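Local coordinates for protein transketolase (Campylobacter jejuni, PDB 3L84) that belongs to the transketolase family of thiamine diphosphate-binding proteins and forms an assembly of two chains, at residues 54-59 with 404-409. Sequence-based numbering, arbitrary orientation.
Sequences TWLNRD and YGIFLP
Leu56 packs its CD1 methyl against Tyr404 and Ile406, in the loop between helix 391-404 and strand 408-414, and Arg58 reaches Tyr404 through a water. Trp55 acts within its own segment. A type I beta turn runs from Trp55 to Arg58, and the indole lies against the backbone of Asn57 and Arg58. Leu56 is the residue that touches. With CG anti to the backbone N (chi1 -169°), its branch extends toward 404-409, where CD1 comes 3.8 Å from Tyr404 O. CD1 is 4.1 Å from Tyr404 CE2, meeting the ring obliquely, and the two side chains cross at about a right angle. The same methyl is 4.2 Å from Ile406 CG2 and 4.3 Å from Gly405 CA. Leu317 of helix 314-321 packs on both Leu56 and Ile406. Gly405, with positive phi, is where the chain leaves helical geometry.

Arg58 closes the turn. Its N and NH1 reach Trp55 O from opposite faces of the carbonyl plane, NH1 at 2.9 Å. NH1 also donates to a water 2.9 Å away, at the edge of the guanidinium. That water donates to Tyr404 O at 2.8 Å. NE forms a salt bridge with Glu110.

No direct hydrogen bond joins the two segments, and their polar link runs through the water. Arg60 and His144, from the same thiamine diphosphate-binding region as 54-59, bond Tyr404 directly: Arg60 at O, with a cation-pi contact to the ring, and His144 at OH. Tyr404 of the pyrimidine-binding region is thus held at both its carbonyl and its hydroxyl.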
ATOM      1  N   THR A  54      31.421   2.287   3.793  1.00  8.75           N
ATOM      2  CA  THR A  54      30.965   3.370   2.937  1.00 10.00           C
ATOM      3  C   THR A  54      31.733   3.501   1.619  1.00  9.60           C
ATOM      4  O   THR A  54      31.466   4.410   0.863  1.00  9.66           O
ATOM      5  CB  THR A  54      31.020   4.758   3.676  1.00 11.12           C
ATOM      6  OG1 THR A  54      32.350   5.256   3.783  1.00 12.99           O
ATOM      7  CG2 THR A  54      30.354   4.681   5.089  1.00 15.12           C
ATOM      8  N   TRP A  55      32.669   2.602   1.334  1.00  7.74           N
ATOM      9  CA  TRP A  55      33.435   2.650   0.090  1.00  7.67           C
ATOM     10  C   TRP A  55      32.456   2.680  -1.078  1.00  7.29           C
ATOM     11  O   TRP A  55      31.667   1.763  -1.266  1.00  7.41           O
ATOM     12  CB  TRP A  55      34.355   1.442  -0.003  1.00  7.72           C
ATOM     13  CG  TRP A  55      35.050   1.306  -1.336  1.00  6.96           C
ATOM     14  CD1 TRP A  55      35.447   2.315  -2.201  1.00  7.55           C
ATOM     15  CD2 TRP A  55      35.371   0.066  -1.982  1.00  6.66           C
ATOM     16  NE1 TRP A  55      35.994   1.740  -3.318  1.00  7.22           N
ATOM     17  CE2 TRP A  55      35.946   0.376  -3.221  1.00  5.69           C
ATOM     18  CE3 TRP A  55      35.219  -1.272  -1.615  1.00  6.56           C
ATOM     19  CZ2 TRP A  55      36.384  -0.600  -4.116  1.00  7.73           C
ATOM     20  CZ3 TRP A  55      35.645  -2.250  -2.491  1.00  9.03           C
ATOM     21  CH2 TRP A  55      36.234  -1.898  -3.745  1.00  8.68           C
ATOM     22  N   LEU A  56      32.518   3.743  -1.868  1.00  6.98           N
ATOM     23  CA  LEU A  56      31.454   4.007  -2.849  1.00  6.90           C
ATOM     24  C   LEU A  56      31.315   2.924  -3.911  1.00  6.68           C
ATOM     25  O   LEU A  56      30.218   2.717  -4.415  1.00  7.44           O
ATOM     26  CB  LEU A  56      31.715   5.349  -3.532  1.00  7.65           C
ATOM     27  CG  LEU A  56      30.593   5.894  -4.385  1.00  7.57           C
ATOM     28  CD1 LEU A  56      29.351   6.238  -3.559  1.00 10.41           C
ATOM     29  CD2 LEU A  56      31.092   7.158  -5.084  1.00 11.47           C
ATOM     30  N   ASN A  57      32.415   2.277  -4.286  1.00  6.13           N
ATOM     31  CA  ASN A  57      32.406   1.294  -5.362  1.00  5.75           C
ATOM     32  C   ASN A  57      32.377  -0.149  -4.857  1.00  6.24           C
ATOM     33  O   ASN A  57      32.696  -1.054  -5.611  1.00  6.70           O
ATOM     34  CB  ASN A  57      33.552   1.520  -6.364  1.00  6.58           C
ATOM     35  CG  ASN A  57      33.336   0.779  -7.684  1.00  6.12           C
ATOM     36  OD1 ASN A  57      32.249   0.758  -8.219  1.00  6.84           O
ATOM     37  ND2 ASN A  57      34.396   0.147  -8.210  1.00  6.79           N
ATOM     38  N   ARG A  58      32.009  -0.346  -3.610  1.00  6.21           N
ATOM     39  CA  ARG A  58      31.780  -1.691  -3.093  1.00  5.97           C
ATOM     40  C   ARG A  58      30.621  -2.382  -3.809  1.00  6.71           C
ATOM     41  O   ARG A  58      29.661  -1.737  -4.236  1.00  7.06           O
ATOM     42  CB  ARG A  58      31.472  -1.651  -1.601  1.00  7.15           C
ATOM     43  CG  ARG A  58      30.141  -1.048  -1.257  1.00  6.46           C
ATOM     44  CD  ARG A  58      30.020  -0.758   0.213  1.00  6.36           C
ATOM     45  NE  ARG A  58      28.683  -0.288   0.586  1.00  7.51           N
ATOM     46  CZ  ARG A  58      28.356   0.990   0.570  1.00  7.93           C
ATOM     47  NH1 ARG A  58      29.184   1.920   0.139  1.00  7.57           N
ATOM     48  NH2 ARG A  58      27.166   1.386   0.976  1.00  8.98           N
ATOM     49  N   ASP A  59      30.669  -3.702  -3.918  1.00  5.76           N
ATOM     50  CA  ASP A  59      29.456  -4.433  -4.248  1.00  6.32           C
ATOM     51  C   ASP A  59      28.417  -4.211  -3.142  1.00  6.81           C
ATOM     52  O   ASP A  59      28.767  -4.126  -1.965  1.00  8.48           O
ATOM     53  CB  ASP A  59      29.711  -5.923  -4.350  1.00  6.95           C
ATOM     54  CG  ASP A  59      30.549  -6.320  -5.533  1.00  7.89           C
ATOM     55  OD1 ASP A  59      30.700  -5.557  -6.526  1.00  7.22           O
ATOM     56  OD2 ASP A  59      31.118  -7.441  -5.500  1.00  8.69           O
ATOM     57  N   TYR A 404      22.609   5.127  -1.569  1.00  6.62           N
ATOM     58  CA  TYR A 404      23.758   4.786  -2.412  1.00  6.67           C
ATOM     59  C   TYR A 404      25.022   5.529  -2.021  1.00  6.50           C
ATOM     60  O   TYR A 404      26.102   4.938  -1.995  1.00  6.93           O
ATOM     61  CB  TYR A 404      23.405   5.026  -3.899  1.00  5.75           C
ATOM     62  CG  TYR A 404      24.460   4.528  -4.838  1.00  5.29           C
ATOM     63  CD1 TYR A 404      24.512   3.208  -5.205  1.00  6.33           C
ATOM     64  CD2 TYR A 404      25.462   5.359  -5.303  1.00  5.42           C
ATOM     65  CE1 TYR A 404      25.486   2.727  -5.991  1.00  5.84           C
ATOM     66  CE2 TYR A 404      26.446   4.903  -6.112  1.00  6.45           C
ATOM     67  CZ  TYR A 404      26.472   3.563  -6.476  1.00  6.12           C
ATOM     68  OH  TYR A 404      27.497   3.090  -7.278  1.00  5.58           O
ATOM     69  N   GLY A 405      24.921   6.829  -1.787  1.00  6.93           N
ATOM     70  CA  GLY A 405      26.005   7.620  -1.233  1.00  6.72           C
ATOM     71  C   GLY A 405      26.090   9.035  -1.780  1.00  7.34           C
ATOM     72  O   GLY A 405      26.752   9.865  -1.168  1.00  9.55           O
ATOM     73  N   ILE A 406      25.512   9.301  -2.941  1.00  6.09           N
ATOM     74  CA  ILE A 406      25.690  10.571  -3.643  1.00  6.37           C
ATOM     75  C   ILE A 406      24.380  11.219  -4.152  1.00  6.21           C
ATOM     76  O   ILE A 406      24.464  12.293  -4.808  1.00  6.85           O
ATOM     77  CB  ILE A 406      26.672  10.418  -4.824  1.00  5.93           C
ATOM     78  CG1 ILE A 406      26.189   9.343  -5.811  1.00  7.31           C
ATOM     79  CG2 ILE A 406      28.096  10.164  -4.308  1.00  7.70           C
ATOM     80  CD1 ILE A 406      26.911   9.374  -7.185  1.00  8.63           C
ATOM     81  N   PHE A 407      23.228  10.653  -3.834  1.00  6.45           N
ATOM     82  CA  PHE A 407      21.958  11.104  -4.418  1.00  6.15           C
ATOM     83  C   PHE A 407      20.964  11.613  -3.394  1.00  6.64           C
ATOM     84  O   PHE A 407      20.944  11.178  -2.234  1.00  7.62           O
ATOM     85  CB  PHE A 407      21.291   9.996  -5.229  1.00  6.99           C
ATOM     86  CG  PHE A 407      22.107   9.502  -6.389  1.00  5.93           C
ATOM     87  CD1 PHE A 407      22.419  10.342  -7.434  1.00  6.37           C
ATOM     88  CD2 PHE A 407      22.612   8.225  -6.398  1.00  5.35           C
ATOM     89  CE1 PHE A 407      23.176   9.895  -8.503  1.00  7.51           C
ATOM     90  CE2 PHE A 407      23.380   7.758  -7.463  1.00  6.56           C
ATOM     91  CZ  PHE A 407      23.668   8.641  -8.510  1.00  7.25           C
ATOM     92  N   LEU A 408      20.152  12.557  -3.860  1.00  5.88           N
ATOM     93  CA  LEU A 408      19.041  13.182  -3.126  1.00  6.04           C
ATOM     94  C   LEU A 408      17.784  12.955  -3.978  1.00  6.07           C
ATOM     95  O   LEU A 408      17.525  13.770  -4.891  1.00  6.52           O
ATOM     96  CB  LEU A 408      19.324  14.667  -2.950  1.00  6.72           C
ATOM     97  CG  LEU A 408      20.494  14.968  -2.024  1.00  7.63           C
ATOM     98  CD1 LEU A 408      21.027  16.369  -2.269  1.00 10.50           C
ATOM     99  CD2 LEU A 408      20.100  14.782  -0.591  1.00 11.75           C
ATOM    100  N   PRO A 409      17.053  11.871  -3.732  1.00  5.62           N
ATOM    101  CA  PRO A 409      15.962  11.506  -4.628  1.00  6.00           C
ATOM    102  C   PRO A 409      14.606  12.020  -4.182  1.00  6.01           C
ATOM    103  O   PRO A 409      14.336  12.193  -2.988  1.00  6.45           O
ATOM    104  CB  PRO A 409      15.967   9.993  -4.568  1.00  6.65           C
ATOM    105  CG  PRO A 409      16.303   9.730  -3.132  1.00  6.29           C
ATOM    106  CD  PRO A 409      17.331  10.787  -2.782  1.00  6.11           C
TER
HETATM  107  O   HOH W   1      27.813   4.487   0.140  1.00 15.86           O